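Local coordinates for probable aromatic acid decarboxylase (Escherichia coli, PDB 1SBZ), which acts as an FMN-dependent decarboxylase of the UbiX/Pad1 family, assembled as a homododecamer, at the interface of chains A and B and the interface of chains A and C. Coordinates in Å, arbitrary orientation; residue numbers count along the deposited sequence, not the author numbering. Chains: chain A/B/C, Probable aromatic acid decarboxylase.

Contact 1: the interface of chains A and B. Residues chain A 105, 108, 112; chain B 88, 123-124, 130.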
loop_
_atom_site.group_PDB
_atom_site.type_symbol
_atom_site.label_atom_id
_atom_site.label_comp_id
_atom_site.label_asym_id
_atom_site.label_seq_id
_atom_site.Cartn_x
_atom_site.Cartn_y
_atom_site.Cartn_z
ATOM N N ARG A 105 20.009 20.344 -2.855
ATOM C CA ARG A 105 19.425 21.085 -3.980
ATOM C C ARG A 105 19.867 20.547 -5.345
ATOM O O ARG A 105 19.028 20.240 -6.186
ATOM C CB ARG A 105 19.709 22.587 -3.866
ATOM C CG ARG A 105 19.202 23.424 -5.037
ATOM C CD ARG A 105 17.686 23.417 -5.237
ATOM N NE ARG A 105 17.318 24.190 -6.424
ATOM C CZ ARG A 105 16.163 24.083 -7.074
ATOM N NH1 ARG A 105 15.231 23.228 -6.670
ATOM N NH2 ARG A 105 15.940 24.836 -8.136
ATOM N N ASP A 108 18.336 17.273 -5.922
ATOM C CA ASP A 108 16.927 17.503 -6.230
ATOM C C ASP A 108 16.731 17.983 -7.670
ATOM O O ASP A 108 15.757 17.607 -8.344
ATOM C CB ASP A 108 16.318 18.510 -5.248
ATOM C CG ASP A 108 14.798 18.413 -5.174
ATOM O OD1 ASP A 108 14.275 17.315 -4.881
ATOM O OD2 ASP A 108 14.047 19.393 -5.356
ATOM N N LYS A 112 14.771 16.165 -10.843
ATOM C CA LYS A 112 13.652 16.801 -11.529
ATOM C C LYS A 112 13.904 16.956 -13.046
ATOM O O LYS A 112 12.963 16.952 -13.844
ATOM C CB LYS A 112 13.290 18.139 -10.862
ATOM C CG LYS A 112 14.175 19.313 -11.254
ATOM C CD LYS A 112 13.906 20.538 -10.410
ATOM C CE LYS A 112 14.720 21.729 -10.906
ATOM N NZ LYS A 112 14.120 22.331 -12.138
HETATM N N MSE B 88 10.374 23.740 -3.171
HETATM C CA MSE B 88 10.224 22.313 -2.956
HETATM C C MSE B 88 10.783 21.904 -1.603
HETATM O O MSE B 88 10.220 21.044 -0.929
HETATM C CB MSE B 88 10.886 21.532 -4.090
HETATM C CG MSE B 88 10.223 21.761 -5.445
HETATM SE SE MSE B 88 8.324 21.357 -5.451
HETATM C CE MSE B 88 7.590 23.163 -5.217
ATOM N N GLU B 123 8.023 25.143 -9.133
ATOM C CA GLU B 123 9.147 24.358 -9.618
ATOM C C GLU B 123 8.766 23.766 -10.971
ATOM O O GLU B 123 7.584 23.531 -11.237
ATOM C CB GLU B 123 9.509 23.242 -8.635
ATOM C CG GLU B 123 10.746 22.425 -9.005
ATOM C CD GLU B 123 11.983 23.280 -9.214
ATOM O OE1 GLU B 123 12.068 23.976 -10.250
ATOM O OE2 GLU B 123 12.882 23.244 -8.352
HETATM N N MSE B 124 9.775 23.537 -11.809
HETATM C CA MSE B 124 9.614 22.983 -13.152
HETATM C C MSE B 124 10.919 22.349 -13.648
HETATM O O MSE B 124 11.957 23.008 -13.640
HETATM C CB MSE B 124 9.177 24.081 -14.125
HETATM C CG MSE B 124 9.921 24.085 -15.465
HETATM SE SE MSE B 124 9.026 25.334 -16.553
HETATM C CE MSE B 124 10.097 26.953 -16.111
ATOM N N HIS B 130 8.616 15.664 -5.554
ATOM C CA HIS B 130 7.787 16.868 -5.420
ATOM C C HIS B 130 6.299 16.494 -5.391
ATOM O O HIS B 130 5.535 16.997 -4.566
ATOM C CB HIS B 130 8.056 17.873 -6.553
ATOM C CG HIS B 130 9.495 18.270 -6.694
ATOM N ND1 HIS B 130 10.079 18.535 -7.916
ATOM C CD2 HIS B 130 10.471 18.431 -5.769
ATOM C CE1 HIS B 130 11.349 18.854 -7.737
ATOM N NE2 HIS B 130 11.613 18.796 -6.443
HETATM O O HOH W 1 13.873 25.874 -10.155
#

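Contact 2: the interface of chains A and C. Residues chain A 124, 147-149; chain C 147-149.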
loop_
_atom_site.group_PDB
_atom_site.type_symbol
_atom_site.label_atom_id
_atom_site.label_comp_id
_atom_site.label_asym_id
_atom_site.label_seq_id
_atom_site.Cartn_x
_atom_site.Cartn_y
_atom_site.Cartn_z
HETATM N N MSE A 124 26.885 1.269 8.459
HETATM C CA MSE A 124 26.935 -0.123 8.870
HETATM C C MSE A 124 26.726 -0.215 10.385
HETATM O O MSE A 124 27.416 0.474 11.139
HETATM C CB MSE A 124 28.285 -0.723 8.472
HETATM C CG MSE A 124 28.379 -2.229 8.564
HETATM SE SE MSE A 124 30.266 -2.799 8.566
HETATM C CE MSE A 124 30.824 -1.816 10.130
ATOM N N PRO A 147 30.175 1.290 -1.171
ATOM C CA PRO A 147 31.580 0.920 -1.392
ATOM C C PRO A 147 31.927 -0.501 -0.917
ATOM O O PRO A 147 32.754 -0.677 -0.028
ATOM C CB PRO A 147 32.348 1.970 -0.590
ATOM C CG PRO A 147 31.407 2.424 0.479
ATOM C CD PRO A 147 30.015 2.193 -0.013
HETATM N N MSE A 148 31.299 -1.496 -1.533
HETATM C CA MSE A 148 31.459 -2.897 -1.167
HETATM C C MSE A 148 32.736 -3.496 -1.778
HETATM O O MSE A 148 32.834 -3.617 -2.997
HETATM C CB MSE A 148 30.239 -3.687 -1.650
HETATM C CG MSE A 148 28.894 -3.173 -1.141
HETATM SE SE MSE A 148 28.153 -4.293 0.258
HETATM C CE MSE A 148 26.205 -3.860 0.046
ATOM N N PRO A 149 33.699 -3.885 -0.943
ATOM C CA PRO A 149 34.956 -4.450 -1.436
ATOM C C PRO A 149 34.736 -5.740 -2.214
ATOM O O PRO A 149 33.919 -6.577 -1.815
ATOM C CB PRO A 149 35.745 -4.743 -0.154
ATOM C CG PRO A 149 34.739 -4.794 0.917
ATOM C CD PRO A 149 33.667 -3.827 0.529
ATOM N N PRO C 147 29.575 -5.316 4.290
ATOM C CA PRO C 147 30.999 -5.127 4.575
ATOM C C PRO C 147 31.483 -3.748 4.129
ATOM O O PRO C 147 32.202 -3.637 3.135
ATOM C CB PRO C 147 31.669 -6.239 3.761
ATOM C CG PRO C 147 30.735 -6.509 2.640
ATOM C CD PRO C 147 29.351 -6.137 3.088
HETATM N N MSE C 148 31.081 -2.712 4.859
HETATM C CA MSE C 148 31.384 -1.328 4.498
HETATM C C MSE C 148 32.716 -0.898 5.117
HETATM O O MSE C 148 32.854 -0.897 6.340
HETATM C CB MSE C 148 30.272 -0.391 4.990
HETATM C CG MSE C 148 28.883 -0.708 4.486
HETATM SE SE MSE C 148 28.459 0.206 2.828
HETATM C CE MSE C 148 26.438 0.233 2.958
ATOM N N PRO C 149 33.687 -0.527 4.283
ATOM C CA PRO C 149 34.977 -0.040 4.773
ATOM C C PRO C 149 34.849 1.183 5.674
ATOM O O PRO C 149 34.094 2.111 5.365
ATOM C CB PRO C 149 35.711 0.339 3.485
ATOM C CG PRO C 149 35.092 -0.490 2.448
ATOM C CD PRO C 149 33.638 -0.554 2.811
#

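Contact 1: the interface of chains A and B
Helix 102-113 of chain A lies against the loop carrying B:Glu123 and B:Met124 and against helix 128-139 of chain B. A:Arg105, A:Asp108 and A:Lys112, each about one turn from the next, project toward chain B. A:Arg105 and B:Glu123 approach from opposite directions, their guanidinium and carboxylate planes only 7° apart. In this nearly flat salt bridge NH1 of A:Arg105 meets OE2 of B:Glu123 at 2.9 Å, almost in line with the C-O bond. NH2 of A:Arg105 reaches OE1 of B:Glu123 through water 1, which lies 2.6 Å from that OE1. The backbone amide N of B:Met124 adds a 2.8 Å hydrogen bond to the anti lone pair of B:Glu123 OE1, so both carboxylate oxygens are held and the rotation of the group is restricted.

A:Lys112 crosses B:Glu123 at about a right angle. CD of A:Lys112 lies 3.6 Å from the carboxylate carbon CD of B:Glu123, while the bend at chi4 (77°) turns the ammonium NZ toward the loop. NZ of A:Lys112 donates to the carbonyl O of B:Met124 at 2.7 Å, from above the carbonyl plane, and makes a weaker salt bridge with B:Glu123 OE1.

One turn before the lysine, A:Asp108 OD2 accepts a nearly straight hydrogen bond from B:His130 NE2 at 2.7 Å. The oxygen lies in the imidazole plane, whereas the carboxylate is turned 73° from the ring. Within chain B, CG of B:Met88 lies over one imidazole face, toward its rim, and CB of A:Lys112 lies 3.7 Å from CE1 of B:His130. B:Met88, at the start of helix 88-96, and B:Glu123, just after strand 116-121, also line the FMN pocket, placing this subunit boundary beside the flavin site of chain B.

Contact 2: the interface of chains A and C
In this UbiX/PAD1-family flavoprotein, the Pro-Met-Pro segment 147-149 follows the short strand 143-144 and pairs with its own copy across the two-fold interface of chains A and C. A:Met148 brings its selenium to the pyrrolidine of C:Pro147, with SE of A:Met148 3.6 Å from ring carbon CD of C:Pro147. In the reciprocal contact, SE of C:Met148 lies 3.8 Å from CD of A:Pro147, and here side chain and ring cross at about a right angle. Both selenomethionines set CG opposite the carbonyl carbon (chi1 -56° in A:Met148) and then bend at chi2, to -105° in A:Met148 and -90° in C:Met148. This bend directs the selenium, rather than the terminal methyl, to the proline CD carbons.

Nearer the middle, A:Pro149 and C:Pro149 face each other through their CD carbons, 4.0 Å apart. The two rings pucker in opposite senses, a small departure from exact symmetry. Each ring also rests against the backbone carbonyl of the partner's Pro147: CG of C:Pro149 lies 3.4 Å from O of A:Pro147, and CG of A:Pro149 lies 3.6 Å from O of C:Pro147. The proline rings, with few ways to rearrange, probably make this part of the boundary fairly stiff.

A:Met124, from the loop before helix 128-138, packs alongside C:Met148, opposite chain A's own Pro-Met-Pro segment. CB of A:Met124 lies 4.0 Å from CB of C:Met148, and its selenium passes beside the backbone, with SE of A:Met124 3.8 Å from the amide N of C:Met148. In the two-fold twin of this contact, Met124 of chain C would meet A:Met148 in the same way.

Contacts 1 and 2 lie about 31 Å apart, measured between the centres of their C-alpha atoms, and join chain A to two different neighbours. Contact 1 is a polar meeting of unlike surfaces, whereas contact 2 pairs like segments about a two-fold. B:Met124 in contact 1 and A:Met124 in contact 2 are the same residue in different copies, used through its backbone carbonyl in the first and its side chain in the second. Each copy can therefore use the loop next to the FMN-pocket residue B:Glu123 in two interfaces. Repeated through twelve subunits, the two contacts help build the homododecamer and place a subunit boundary beside each flavin site.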